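Local coordinates for protein uroporphyrin-III C-methyltransferase (Thermus thermophilus, PDB 1VE2) that probably transfers methyl groups from S-adenosyl-L-methionine to carbon atoms of uroporphyrinogen III in tetrapyrrole biosynthesis, at residues A[146-158]-A[168-180]. Sequence-based numbering, arbitrary orientation.
Sequences PALPLPRADTLVL and LKERLLERFPPET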
loop_
_atom_site.group_PDB
_atom_site.type_symbol
_atom_site.label_atom_id
_atom_site.label_comp_id
_atom_site.label_asym_id
_atom_site.label_seq_id
_atom_site.Cartn_x
_atom_site.Cartn_y
_atom_site.Cartn_z
ATOM N N PRO A 146 -11.464 -10.240 -17.773
ATOM C CA PRO A 146 -12.831 -9.733 -17.945
ATOM C C PRO A 146 -13.962 -10.743 -17.748
ATOM O O PRO A 146 -15.108 -10.357 -17.522
ATOM C CB PRO A 146 -12.811 -9.173 -19.366
ATOM C CG PRO A 146 -11.405 -8.697 -19.512
ATOM C CD PRO A 146 -10.620 -9.845 -18.917
ATOM N N ALA A 147 -13.645 -12.031 -17.833
ATOM C CA ALA A 147 -14.657 -13.070 -17.676
ATOM C C ALA A 147 -14.952 -13.411 -16.219
ATOM O O ALA A 147 -16.014 -13.950 -15.904
ATOM C CB ALA A 147 -14.227 -14.332 -18.423
ATOM N N LEU A 148 -14.011 -13.092 -15.334
ATOM C CA LEU A 148 -14.163 -13.387 -13.914
ATOM C C LEU A 148 -14.807 -12.249 -13.118
ATOM O O LEU A 148 -14.615 -11.070 -13.424
ATOM C CB LEU A 148 -12.800 -13.745 -13.314
ATOM C CG LEU A 148 -12.190 -15.090 -13.733
ATOM C CD1 LEU A 148 -12.022 -15.161 -15.250
ATOM C CD2 LEU A 148 -10.845 -15.268 -13.036
ATOM N N PRO A 149 -15.585 -12.597 -12.079
ATOM C CA PRO A 149 -16.280 -11.634 -11.215
ATOM C C PRO A 149 -15.347 -10.671 -10.488
ATOM O O PRO A 149 -14.209 -11.015 -10.161
ATOM C CB PRO A 149 -17.039 -12.530 -10.237
ATOM C CG PRO A 149 -17.284 -13.780 -11.036
ATOM C CD PRO A 149 -15.947 -13.977 -11.709
ATOM N N LEU A 150 -15.843 -9.463 -10.241
ATOM C CA LEU A 150 -15.080 -8.443 -9.537
ATOM C C LEU A 150 -15.305 -8.620 -8.037
ATOM O O LEU A 150 -16.316 -9.183 -7.616
ATOM C CB LEU A 150 -15.557 -7.046 -9.951
ATOM C CG LEU A 150 -15.170 -6.493 -11.323
ATOM C CD1 LEU A 150 -15.986 -5.242 -11.617
ATOM C CD2 LEU A 150 -13.680 -6.174 -11.350
ATOM N N PRO A 151 -14.355 -8.156 -7.208
ATOM C CA PRO A 151 -14.553 -8.304 -5.763
ATOM C C PRO A 151 -15.668 -7.369 -5.313
ATOM O O PRO A 151 -16.190 -6.594 -6.119
ATOM C CB PRO A 151 -13.189 -7.911 -5.176
ATOM C CG PRO A 151 -12.618 -6.975 -6.199
ATOM C CD PRO A 151 -13.018 -7.620 -7.515
ATOM N N ARG A 152 -16.043 -7.456 -4.035
ATOM C CA ARG A 152 -17.082 -6.595 -3.466
ATOM C C ARG A 152 -16.529 -5.829 -2.269
ATOM O O ARG A 152 -16.083 -6.433 -1.295
ATOM C CB ARG A 152 -18.286 -7.408 -2.980
ATOM C CG ARG A 152 -19.152 -8.024 -4.062
ATOM C CD ARG A 152 -20.379 -8.668 -3.430
ATOM N NE ARG A 152 -21.221 -9.361 -4.402
ATOM C CZ ARG A 152 -21.928 -8.760 -5.357
ATOM N NH1 ARG A 152 -21.907 -7.438 -5.484
ATOM N NH2 ARG A 152 -22.660 -9.487 -6.188
ATOM N N ALA A 153 -16.567 -4.504 -2.347
ATOM C CA ALA A 153 -16.093 -3.642 -1.268
ATOM C C ALA A 153 -16.769 -2.289 -1.485
ATOM O O ALA A 153 -17.307 -2.036 -2.568
ATOM C CB ALA A 153 -14.577 -3.495 -1.337
ATOM N N ASP A 154 -16.749 -1.420 -0.482
ATOM C CA ASP A 154 -17.387 -0.113 -0.641
ATOM C C ASP A 154 -16.697 0.721 -1.707
ATOM O O ASP A 154 -17.341 1.522 -2.387
ATOM C CB ASP A 154 -17.399 0.651 0.680
ATOM C CG ASP A 154 -18.298 0.001 1.714
ATOM O OD1 ASP A 154 -19.193 -0.774 1.317
ATOM O OD2 ASP A 154 -18.115 0.268 2.913
ATOM N N THR A 155 -15.386 0.534 -1.835
ATOM C CA THR A 155 -14.580 1.244 -2.828
ATOM C C THR A 155 -13.808 0.209 -3.633
ATOM O O THR A 155 -13.146 -0.662 -3.061
ATOM C CB THR A 155 -13.539 2.184 -2.177
ATOM O OG1 THR A 155 -14.197 3.141 -1.338
ATOM C CG2 THR A 155 -12.734 2.923 -3.260
ATOM N N LEU A 156 -13.893 0.296 -4.958
ATOM C CA LEU A 156 -13.171 -0.632 -5.811
ATOM C C LEU A 156 -12.087 0.083 -6.605
ATOM O O LEU A 156 -12.344 1.115 -7.225
ATOM C CB LEU A 156 -14.127 -1.320 -6.779
ATOM C CG LEU A 156 -13.487 -2.197 -7.852
ATOM C CD1 LEU A 156 -12.757 -3.383 -7.216
ATOM C CD2 LEU A 156 -14.585 -2.688 -8.792
ATOM N N VAL A 157 -10.874 -0.459 -6.559
ATOM C CA VAL A 157 -9.747 0.098 -7.298
ATOM C C VAL A 157 -9.337 -0.928 -8.350
ATOM O O VAL A 157 -9.115 -2.100 -8.038
ATOM C CB VAL A 157 -8.530 0.376 -6.381
ATOM C CG1 VAL A 157 -7.402 1.013 -7.184
ATOM C CG2 VAL A 157 -8.942 1.281 -5.233
ATOM N N LEU A 158 -9.270 -0.501 -9.606
ATOM C CA LEU A 158 -8.860 -1.407 -10.671
ATOM C C LEU A 158 -7.609 -0.891 -11.360
ATOM O O LEU A 158 -7.543 0.263 -11.780
ATOM C CB LEU A 158 -9.975 -1.585 -11.708
ATOM C CG LEU A 158 -11.207 -2.367 -11.247
ATOM C CD1 LEU A 158 -12.181 -2.500 -12.418
ATOM C CD2 LEU A 158 -10.793 -3.739 -10.743
ATOM N N LEU A 168 -16.182 -2.840 -19.693
ATOM C CA LEU A 168 -15.863 -2.302 -18.379
ATOM C C LEU A 168 -17.082 -1.744 -17.653
ATOM O O LEU A 168 -17.379 -2.141 -16.526
ATOM C CB LEU A 168 -14.805 -1.204 -18.501
ATOM C CG LEU A 168 -14.351 -0.568 -17.184
ATOM C CD1 LEU A 168 -13.773 -1.639 -16.268
ATOM C CD2 LEU A 168 -13.321 0.514 -17.466
ATOM N N LYS A 169 -17.788 -0.818 -18.294
ATOM C CA LYS A 169 -18.965 -0.209 -17.680
ATOM C C LYS A 169 -19.965 -1.288 -17.281
ATOM O O LYS A 169 -20.598 -1.203 -16.222
ATOM C CB LYS A 169 -19.634 0.759 -18.653
ATOM C CG LYS A 169 -20.807 1.528 -18.051
ATOM C CD LYS A 169 -21.387 2.562 -19.012
ATOM C CE LYS A 169 -22.171 1.926 -20.154
ATOM N NZ LYS A 169 -21.314 1.122 -21.069
ATOM N N GLU A 170 -20.095 -2.311 -18.123
ATOM C CA GLU A 170 -21.030 -3.394 -17.861
ATOM C C GLU A 170 -20.729 -4.066 -16.529
ATOM O O GLU A 170 -21.577 -4.150 -15.641
ATOM C CB GLU A 170 -20.969 -4.473 -18.962
ATOM C CG GLU A 170 -20.426 -4.067 -20.329
ATOM C CD GLU A 170 -20.975 -2.751 -20.837
ATOM O OE1 GLU A 170 -22.188 -2.513 -20.676
ATOM O OE2 GLU A 170 -20.193 -1.957 -21.401
ATOM N N ARG A 171 -19.504 -4.565 -16.421
ATOM C CA ARG A 171 -19.048 -5.260 -15.229
ATOM C C ARG A 171 -19.121 -4.436 -13.955
ATOM O O ARG A 171 -19.426 -4.968 -12.894
ATOM C CB ARG A 171 -17.627 -5.789 -15.456
ATOM C CG ARG A 171 -17.594 -7.280 -15.759
ATOM C CD ARG A 171 -18.632 -7.652 -16.817
ATOM N NE ARG A 171 -18.874 -9.092 -16.882
ATOM C CZ ARG A 171 -19.843 -9.649 -17.602
ATOM N NH1 ARG A 171 -20.660 -8.886 -18.318
ATOM N NH2 ARG A 171 -20.000 -10.966 -17.606
ATOM N N LEU A 172 -18.845 -3.142 -14.059
ATOM C CA LEU A 172 -18.904 -2.275 -12.887
ATOM C C LEU A 172 -20.352 -2.141 -12.438
ATOM O O LEU A 172 -20.633 -1.944 -11.257
ATOM C CB LEU A 172 -18.332 -0.885 -13.196
ATOM C CG LEU A 172 -16.845 -0.769 -13.548
ATOM C CD1 LEU A 172 -16.502 0.689 -13.783
ATOM C CD2 LEU A 172 -15.988 -1.332 -12.420
ATOM N N LEU A 173 -21.271 -2.258 -13.392
ATOM C CA LEU A 173 -22.695 -2.159 -13.099
ATOM C C LEU A 173 -23.153 -3.335 -12.240
ATOM O O LEU A 173 -24.183 -3.262 -11.566
ATOM C CB LEU A 173 -23.498 -2.110 -14.404
ATOM C CG LEU A 173 -23.316 -0.827 -15.218
ATOM C CD1 LEU A 173 -23.993 -0.966 -16.575
ATOM C CD2 LEU A 173 -23.895 0.345 -14.447
ATOM N N GLU A 174 -22.378 -4.416 -12.267
ATOM C CA GLU A 174 -22.689 -5.602 -11.481
ATOM C C GLU A 174 -22.247 -5.423 -10.028
ATOM O O GLU A 174 -22.448 -6.310 -9.199
ATOM C CB GLU A 174 -21.986 -6.825 -12.065
ATOM C CG GLU A 174 -22.348 -7.137 -13.499
ATOM C CD GLU A 174 -21.631 -8.369 -14.007
ATOM O OE1 GLU A 174 -20.380 -8.364 -14.035
ATOM O OE2 GLU A 174 -22.320 -9.343 -14.375
ATOM N N ARG A 175 -21.644 -4.277 -9.729
ATOM C CA ARG A 175 -21.169 -3.994 -8.379
ATOM C C ARG A 175 -21.611 -2.620 -7.901
ATOM O O ARG A 175 -21.786 -2.402 -6.703
ATOM C CB ARG A 175 -19.640 -4.075 -8.333
ATOM C CG ARG A 175 -19.078 -5.464 -8.587
ATOM C CD ARG A 175 -19.190 -6.350 -7.357
ATOM N NE ARG A 175 -18.677 -7.694 -7.611
ATOM C CZ ARG A 175 -19.404 -8.706 -8.074
ATOM N NH1 ARG A 175 -20.696 -8.537 -8.335
ATOM N NH2 ARG A 175 -18.841 -9.891 -8.276
ATOM N N PHE A 176 -21.790 -1.698 -8.845
ATOM C CA PHE A 176 -22.191 -0.333 -8.523
ATOM C C PHE A 176 -23.281 0.191 -9.454
ATOM O O PHE A 176 -23.347 -0.186 -10.624
ATOM C CB PHE A 176 -20.982 0.596 -8.629
ATOM C CG PHE A 176 -19.856 0.230 -7.709
ATOM C CD1 PHE A 176 -19.815 0.726 -6.411
ATOM C CD2 PHE A 176 -18.838 -0.620 -8.134
ATOM C CE1 PHE A 176 -18.775 0.382 -5.553
ATOM C CE2 PHE A 176 -17.795 -0.967 -7.279
ATOM C CZ PHE A 176 -17.767 -0.464 -5.990
ATOM N N PRO A 177 -24.155 1.063 -8.938
ATOM C CA PRO A 177 -25.217 1.611 -9.785
ATOM C C PRO A 177 -24.584 2.580 -10.788
ATOM O O PRO A 177 -23.483 3.092 -10.558
ATOM C CB PRO A 177 -26.131 2.302 -8.782
ATOM C CG PRO A 177 -25.187 2.715 -7.688
ATOM C CD PRO A 177 -24.318 1.498 -7.540
ATOM N N PRO A 178 -25.268 2.845 -11.913
ATOM C CA PRO A 178 -24.738 3.754 -12.936
ATOM C C PRO A 178 -24.417 5.178 -12.482
ATOM O O PRO A 178 -23.636 5.867 -13.130
ATOM C CB PRO A 178 -25.811 3.707 -14.024
ATOM C CG PRO A 178 -27.064 3.459 -13.248
ATOM C CD PRO A 178 -26.630 2.401 -12.260
ATOM N N GLU A 179 -25.001 5.616 -11.370
ATOM C CA GLU A 179 -24.752 6.969 -10.878
ATOM C C GLU A 179 -23.545 7.084 -9.946
ATOM O O GLU A 179 -23.169 8.188 -9.547
ATOM C CB GLU A 179 -25.979 7.523 -10.140
ATOM C CG GLU A 179 -27.249 6.692 -10.234
ATOM C CD GLU A 179 -27.419 5.732 -9.069
ATOM O OE1 GLU A 179 -27.247 6.155 -7.901
ATOM O OE2 GLU A 179 -27.743 4.555 -9.324
ATOM N N THR A 180 -22.939 5.954 -9.603
ATOM C CA THR A 180 -21.798 5.954 -8.692
ATOM C C THR A 180 -20.595 6.746 -9.192
ATOM O O THR A 180 -20.153 6.574 -10.328
ATOM C CB THR A 180 -21.337 4.514 -8.386
ATOM O OG1 THR A 180 -22.440 3.762 -7.875
ATOM C CG2 THR A 180 -20.220 4.519 -7.346
HETATM O O HOH W 1 -18.256 -9.075 -11.387
#
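Leu172, on the short helix 168-173, pushes its CD2 methyl between three leucines: CD1 of Leu150 and CD1 of Leu158 each lie 4.0 Å from it, and CD2 of Leu156 is barely farther. Leu156 and Leu158 belong to strand 155-158, so the helix packs on the five-stranded mixed sheet of the tetrapyrrole methylase fold, roughly antiparallel to that strand, their axes 151° apart. Beyond the helix, Phe176 continues the apolar layer: its CE2 packs 3.7 Å from CB of Leu156, the ring also touches Val218 of the neighbouring strand, and O of Asp154 meets the ring edge in plane.

Farther out the contact turns polar around Arg175. Bent at chi2 (-78°), its chain folds over CB of Leu150 and brings the guanidinium side-on to the backbone: NE and NH2 of Arg175 donate to O of Leu150 at 2.8 and 2.7 Å. The NH2 bond falls on a lone pair, whereas NE comes from above the carbonyl plane and also bonds weakly to O of Pro151. NH1 of Arg175 turns back to O of Glu174, 3.0 Å away. At Arg175 a leucine would probably leave O of Leu150 without its two side-chain donors and the 149-152 loop less firmly tied to segment 168-180.

Arg152, backbone-bonded to the second subunit and packed on Arg152 of that chain at the interface, lays its guanidinium across one face of that of Arg175, planes 42° apart, with NH2 of Arg152 3.1 Å from NH1 of Arg175. Such close like charges should repel, a cost that the carbonyls gripped by Arg175 probably help to offset.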